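Local coordinates for putative enoyl-CoA hydratase/isomerase (Bordetella parapertussis, PDB 3ISA), which probably acts on acyl-CoA thioesters as a hydratase or isomerase of the crotonase family, though its own substrate and reaction are not established, at residues F117-F131 against F166-C180. Residues are numbered along the deposited sequence; the frame is centred on the assembly and turned at random. Where two conformers were deposited one is given.
Sequences FAACKWRYCTPEAGF and FDADEARRIGFVRDC
Phe-176 drives the edge of its ring at the face of Phe-131, the planes 89° apart, in a T-shaped pair at the tight heart of this contact. Its CG stands anti to the backbone N (chi1 -168°), which carries the ring in between Phe-131 and Ala-118, whose small CB lies 3.6 Å from Phe-176 CE1. Phe-131 in turn rests its CB over the face of Phe-166, a CH-pi contact between antiparallel strand neighbours, and Val-177 CG1 fits at the edge of Phe-117, 3.7 Å from its CE2. Arginine suits the margin of this apolar cluster because one flat guanidinium can serve several carbonyls: in the conformer given, Arg-123 NE donates to Phe-176 O (2.7 Å), NH1 to Gly-175 O and NH2 to Cys-120 O, and Asp-154 of a second subunit salt-bridges NH1.

At the rim, near solvent and that subunit, the long, partly exposed Arg-178 lies flat on the broad indole of Trp-122, planes 8° apart, while Tyr-124 OH accepts from its NE at 2.8 Å.

Strand 122-125 lies between strand 100-105 and the short, weakly bonded edge strand 179-180, whereas 130-132 pairs with 165-167 in a smaller sheet. Helix 144-151 packs on Phe-176, helix 186-197 on Trp-122 and Tyr-124.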
loop_
_atom_site.group_PDB
_atom_site.type_symbol
_atom_site.label_atom_id
_atom_site.label_comp_id
_atom_site.label_asym_id
_atom_site.label_seq_id
_atom_site.Cartn_x
_atom_site.Cartn_y
_atom_site.Cartn_z
ATOM N N PHE D 117 22.348 -5.212 -16.374
ATOM C CA PHE D 117 21.897 -4.577 -17.596
ATOM C C PHE D 117 20.463 -4.017 -17.441
ATOM O O PHE D 117 20.222 -2.835 -17.736
ATOM C CB PHE D 117 21.978 -5.620 -18.729
ATOM C CG PHE D 117 21.689 -5.068 -20.089
ATOM C CD1 PHE D 117 22.662 -4.345 -20.773
ATOM C CD2 PHE D 117 20.458 -5.308 -20.709
ATOM C CE1 PHE D 117 22.404 -3.816 -22.037
ATOM C CE2 PHE D 117 20.195 -4.804 -21.980
ATOM C CZ PHE D 117 21.183 -4.057 -22.651
ATOM N N ALA D 118 19.544 -4.853 -16.934
ATOM C CA ALA D 118 18.127 -4.481 -16.706
ATOM C C ALA D 118 17.947 -3.299 -15.752
ATOM O O ALA D 118 17.038 -2.485 -15.938
ATOM C CB ALA D 118 17.319 -5.697 -16.197
ATOM N N ALA D 119 18.821 -3.213 -14.736
ATOM C CA ALA D 119 18.781 -2.152 -13.719
ATOM C C ALA D 119 19.075 -0.764 -14.310
ATOM O O ALA D 119 18.741 0.255 -13.711
ATOM C CB ALA D 119 19.771 -2.473 -12.583
ATOM N N CYS D 120 19.713 -0.737 -15.479
ATOM C CA CYS D 120 20.045 0.521 -16.148
ATOM C C CYS D 120 18.884 1.026 -16.989
ATOM O O CYS D 120 18.165 0.220 -17.564
ATOM C CB CYS D 120 21.273 0.342 -17.029
ATOM S SG CYS D 120 22.745 0.005 -16.057
ATOM N N LYS D 121 18.723 2.351 -17.056
ATOM C CA LYS D 121 17.551 2.972 -17.670
ATOM C C LYS D 121 17.623 2.989 -19.196
ATOM O O LYS D 121 16.620 2.704 -19.856
ATOM C CB LYS D 121 17.351 4.384 -17.134
ATOM C CG LYS D 121 17.067 4.472 -15.607
ATOM C CD LYS D 121 15.696 3.857 -15.246
ATOM C CE LYS D 121 15.583 3.473 -13.748
ATOM N NZ LYS D 121 16.362 2.223 -13.378
ATOM N N TRP D 122 18.785 3.347 -19.746
ATOM C CA TRP D 122 19.014 3.295 -21.205
ATOM C C TRP D 122 19.775 2.007 -21.506
ATOM O O TRP D 122 20.858 1.769 -20.960
ATOM C CB TRP D 122 19.794 4.531 -21.685
ATOM C CG TRP D 122 19.035 5.845 -21.721
ATOM C CD1 TRP D 122 17.961 6.212 -20.949
ATOM C CD2 TRP D 122 19.314 6.966 -22.568
ATOM N NE1 TRP D 122 17.558 7.491 -21.271
ATOM C CE2 TRP D 122 18.375 7.976 -22.257
ATOM C CE3 TRP D 122 20.270 7.216 -23.563
ATOM C CZ2 TRP D 122 18.362 9.212 -22.913
ATOM C CZ3 TRP D 122 20.250 8.448 -24.218
ATOM C CH2 TRP D 122 19.313 9.429 -23.876
ATOM N N ARG D 123 19.199 1.146 -22.340
ATOM C CA ARG D 123 19.788 -0.162 -22.581
ATOM C C ARG D 123 19.928 -0.414 -24.075
ATOM O O ARG D 123 18.945 -0.346 -24.813
ATOM C CB ARG D 123 18.938 -1.266 -21.935
ATOM C CG ARG D 123 18.672 -1.072 -20.450
ATOM C CD ARG D 123 17.707 -2.124 -19.901
ATOM N NE ARG D 123 16.357 -2.005 -20.454
ATOM C CZ ARG D 123 15.439 -1.124 -20.049
ATOM N NH1 ARG D 123 14.236 -1.098 -20.628
ATOM N NH2 ARG D 123 15.710 -0.264 -19.069
ATOM N N TYR D 124 21.159 -0.695 -24.502
ATOM C CA TYR D 124 21.455 -0.971 -25.910
ATOM C C TYR D 124 22.267 -2.250 -25.998
ATOM O O TYR D 124 23.014 -2.586 -25.074
ATOM C CB TYR D 124 22.258 0.179 -26.538
ATOM C CG TYR D 124 21.497 1.476 -26.701
ATOM C CD1 TYR D 124 20.783 1.747 -27.873
ATOM C CD2 TYR D 124 21.512 2.446 -25.700
ATOM C CE1 TYR D 124 20.090 2.943 -28.032
ATOM C CE2 TYR D 124 20.820 3.639 -25.844
ATOM C CZ TYR D 124 20.115 3.883 -27.015
ATOM O OH TYR D 124 19.430 5.063 -27.162
ATOM N N CYS D 125 22.136 -2.969 -27.111
ATOM C CA CYS D 125 23.009 -4.112 -27.333
ATOM C C CYS D 125 23.406 -4.239 -28.805
ATOM O O CYS D 125 22.791 -3.617 -29.664
ATOM C CB CYS D 125 22.375 -5.407 -26.818
ATOM S SG CYS D 125 20.948 -5.994 -27.758
ATOM N N THR D 126 24.442 -5.027 -29.072
ATOM C CA THR D 126 24.833 -5.365 -30.441
ATOM C C THR D 126 23.773 -6.300 -31.052
ATOM O O THR D 126 23.119 -7.040 -30.317
ATOM C CB THR D 126 26.230 -6.038 -30.494
ATOM O OG1 THR D 126 26.274 -7.162 -29.600
ATOM C CG2 THR D 126 27.341 -5.039 -30.164
ATOM N N PRO D 127 23.587 -6.269 -32.396
ATOM C CA PRO D 127 22.597 -7.165 -33.031
ATOM C C PRO D 127 22.827 -8.654 -32.771
ATOM O O PRO D 127 21.886 -9.440 -32.861
ATOM C CB PRO D 127 22.768 -6.880 -34.529
ATOM C CG PRO D 127 23.353 -5.536 -34.602
ATOM C CD PRO D 127 24.238 -5.396 -33.392
ATOM N N GLU D 128 24.061 -9.028 -32.438
ATOM C CA GLU D 128 24.432 -10.417 -32.177
ATOM C C GLU D 128 24.355 -10.814 -30.684
ATOM O O GLU D 128 24.635 -11.965 -30.338
ATOM C CB GLU D 128 25.844 -10.692 -32.715
ATOM C CG GLU D 128 26.072 -10.294 -34.184
ATOM C CD GLU D 128 26.488 -8.824 -34.371
ATOM O OE1 GLU D 128 26.632 -8.089 -33.364
ATOM O OE2 GLU D 128 26.664 -8.405 -35.538
ATOM N N ALA D 129 23.972 -9.878 -29.814
ATOM C CA ALA D 129 23.946 -10.140 -28.358
ATOM C C ALA D 129 22.832 -11.104 -27.944
ATOM O O ALA D 129 21.792 -11.198 -28.604
ATOM C CB ALA D 129 23.828 -8.823 -27.580
ATOM N N GLY D 130 23.056 -11.812 -26.843
ATOM C CA GLY D 130 22.101 -12.790 -26.334
ATOM C C GLY D 130 21.999 -12.689 -24.822
ATOM O O GLY D 130 22.939 -12.230 -24.150
ATOM N N PHE D 131 20.852 -13.097 -24.286
ATOM C CA PHE D 131 20.560 -12.933 -22.871
ATOM C C PHE D 131 19.858 -14.181 -22.371
ATOM O O PHE D 131 18.994 -14.727 -23.060
ATOM C CB PHE D 131 19.616 -11.734 -22.620
ATOM C CG PHE D 131 20.067 -10.425 -23.228
ATOM C CD1 PHE D 131 20.886 -9.543 -22.508
ATOM C CD2 PHE D 131 19.645 -10.052 -24.515
ATOM C CE1 PHE D 131 21.285 -8.314 -23.069
ATOM C CE2 PHE D 131 20.045 -8.844 -25.083
ATOM C CZ PHE D 131 20.872 -7.969 -24.365
ATOM N N PHE D 166 17.000 -15.392 -24.906
ATOM C CA PHE D 166 16.432 -14.509 -25.932
ATOM C C PHE D 166 17.498 -13.625 -26.578
ATOM O O PHE D 166 18.471 -13.220 -25.929
ATOM C CB PHE D 166 15.245 -13.677 -25.414
ATOM C CG PHE D 166 15.569 -12.758 -24.251
ATOM C CD1 PHE D 166 15.724 -11.382 -24.453
ATOM C CD2 PHE D 166 15.665 -13.258 -22.953
ATOM C CE1 PHE D 166 16.006 -10.521 -23.384
ATOM C CE2 PHE D 166 15.951 -12.408 -21.876
ATOM C CZ PHE D 166 16.112 -11.037 -22.097
ATOM N N ASP D 167 17.312 -13.346 -27.867
ATOM C CA ASP D 167 18.290 -12.604 -28.654
ATOM C C ASP D 167 17.973 -11.117 -28.746
ATOM O O ASP D 167 16.940 -10.659 -28.241
ATOM C CB ASP D 167 18.464 -13.234 -30.056
ATOM C CG ASP D 167 17.304 -12.915 -31.028
ATOM O OD1 ASP D 167 16.205 -12.491 -30.608
ATOM O OD2 ASP D 167 17.501 -13.106 -32.249
ATOM N N ALA D 168 18.864 -10.380 -29.407
ATOM C CA ALA D 168 18.732 -8.938 -29.603
ATOM C C ALA D 168 17.402 -8.496 -30.233
ATOM O O ALA D 168 16.801 -7.518 -29.770
ATOM C CB ALA D 168 19.903 -8.419 -30.409
ATOM N N ASP D 169 16.941 -9.222 -31.264
ATOM C CA ASP D 169 15.662 -8.916 -31.925
ATOM C C ASP D 169 14.490 -9.036 -30.975
ATOM O O ASP D 169 13.674 -8.119 -30.893
ATOM C CB ASP D 169 15.423 -9.820 -33.142
ATOM C CG ASP D 169 16.311 -9.467 -34.317
ATOM O OD1 ASP D 169 16.696 -8.283 -34.455
ATOM O OD2 ASP D 169 16.619 -10.384 -35.110
ATOM N N GLU D 170 14.431 -10.152 -30.244
ATOM C CA GLU D 170 13.405 -10.352 -29.220
ATOM C C GLU D 170 13.507 -9.313 -28.116
ATOM O O GLU D 170 12.489 -8.731 -27.733
ATOM C CB GLU D 170 13.423 -11.762 -28.613
ATOM C CG GLU D 170 12.243 -11.955 -27.644
ATOM C CD GLU D 170 12.068 -13.360 -27.077
ATOM O OE1 GLU D 170 12.783 -14.301 -27.494
ATOM O OE2 GLU D 170 11.187 -13.510 -26.193
ATOM N N ALA D 171 14.730 -9.065 -27.629
ATOM C CA ALA D 171 14.963 -8.021 -26.612
ATOM C C ALA D 171 14.417 -6.651 -27.044
ATOM O O ALA D 171 13.781 -5.952 -26.247
ATOM C CB ALA D 171 16.447 -7.938 -26.270
ATOM N N ARG D 172 14.620 -6.298 -28.316
ATOM C CA ARG D 172 14.074 -5.060 -28.874
ATOM C C ARG D 172 12.539 -5.041 -28.932
ATOM O O ARG D 172 11.922 -4.061 -28.492
ATOM C CB ARG D 172 14.690 -4.731 -30.249
ATOM C CG ARG D 172 14.691 -3.229 -30.560
ATOM C CD ARG D 172 14.406 -2.917 -32.033
ATOM N NE ARG D 172 15.599 -2.992 -32.872
ATOM C CZ ARG D 172 15.922 -4.026 -33.649
ATOM N NH1 ARG D 172 17.034 -3.985 -34.372
ATOM N NH2 ARG D 172 15.143 -5.099 -33.712
ATOM N N ARG D 173 11.952 -6.127 -29.452
ATOM C CA ARG D 173 10.500 -6.260 -29.550
ATOM C C ARG D 173 9.786 -6.080 -28.209
ATOM O O ARG D 173 8.808 -5.334 -28.132
ATOM C CB ARG D 173 10.132 -7.600 -30.189
ATOM C CG ARG D 173 10.010 -7.543 -31.712
ATOM C CD ARG D 173 10.507 -8.818 -32.394
ATOM N NE ARG D 173 10.211 -10.039 -31.643
ATOM C CZ ARG D 173 10.927 -11.159 -31.725
ATOM N NH1 ARG D 173 10.596 -12.216 -30.998
ATOM N NH2 ARG D 173 11.989 -11.217 -32.521
ATOM N N ILE D 174 10.290 -6.728 -27.164
ATOM C CA ILE D 174 9.662 -6.687 -25.847
ATOM C C ILE D 174 10.016 -5.436 -25.020
ATOM O O ILE D 174 9.528 -5.273 -23.893
ATOM C CB ILE D 174 9.943 -7.996 -25.063
ATOM C CG1 ILE D 174 11.425 -8.088 -24.674
ATOM C CG2 ILE D 174 9.514 -9.210 -25.899
ATOM C CD1 ILE D 174 11.820 -9.391 -23.979
ATOM N N GLY D 175 10.853 -4.557 -25.581
ATOM C CA GLY D 175 11.232 -3.304 -24.921
ATOM C C GLY D 175 12.340 -3.454 -23.885
ATOM O O GLY D 175 12.567 -2.547 -23.075
ATOM N N PHE D 176 13.038 -4.589 -23.924
ATOM C CA PHE D 176 14.184 -4.817 -23.045
ATOM C C PHE D 176 15.397 -3.965 -23.464
ATOM O O PHE D 176 16.204 -3.576 -22.624
ATOM C CB PHE D 176 14.524 -6.315 -22.943
ATOM C CG PHE D 176 15.508 -6.643 -21.838
ATOM C CD1 PHE D 176 15.216 -6.335 -20.508
ATOM C CD2 PHE D 176 16.717 -7.253 -22.125
ATOM C CE1 PHE D 176 16.134 -6.628 -19.485
ATOM C CE2 PHE D 176 17.645 -7.546 -21.113
ATOM C CZ PHE D 176 17.351 -7.231 -19.790
ATOM N N VAL D 177 15.532 -3.686 -24.763
ATOM C CA VAL D 177 16.552 -2.730 -25.234
ATOM C C VAL D 177 15.885 -1.587 -26.000
ATOM O O VAL D 177 14.825 -1.780 -26.611
ATOM C CB VAL D 177 17.710 -3.392 -26.064
ATOM C CG1 VAL D 177 18.495 -4.394 -25.212
ATOM C CG2 VAL D 177 17.200 -4.066 -27.327
ATOM N N ARG D 178 16.483 -0.397 -25.923
ATOM C CA ARG D 178 16.016 0.778 -26.670
ATOM C C ARG D 178 16.176 0.515 -28.149
ATOM O O ARG D 178 15.282 0.793 -28.948
ATOM C CB ARG D 178 16.854 2.005 -26.326
ATOM C CG ARG D 178 16.293 2.846 -25.234
ATOM C CD ARG D 178 17.340 3.814 -24.699
ATOM N NE ARG D 178 17.307 5.124 -25.356
ATOM C CZ ARG D 178 16.541 6.146 -24.971
ATOM N NH1 ARG D 178 16.590 7.301 -25.627
ATOM N NH2 ARG D 178 15.724 6.014 -23.933
ATOM N N ASP D 179 17.336 -0.030 -28.492
ATOM C CA ASP D 179 17.681 -0.329 -29.859
ATOM C C ASP D 179 18.908 -1.206 -29.876
ATOM O O ASP D 179 19.588 -1.384 -28.855
ATOM C CB ASP D 179 17.949 0.954 -30.656
ATOM C CG ASP D 179 17.403 0.876 -32.075
ATOM O OD1 ASP D 179 17.743 -0.087 -32.805
ATOM O OD2 ASP D 179 16.621 1.776 -32.450
ATOM N N CYS D 180 19.171 -1.763 -31.051
ATOM C CA CYS D 180 20.402 -2.456 -31.315
ATOM C C CYS D 180 21.386 -1.465 -31.905
ATOM O O CYS D 180 20.996 -0.560 -32.644
ATOM C CB CYS D 180 20.152 -3.629 -32.250
ATOM S SG CYS D 180 19.103 -4.853 -31.453
HETATM O O HOH W 1 15.009 4.062 -22.555
#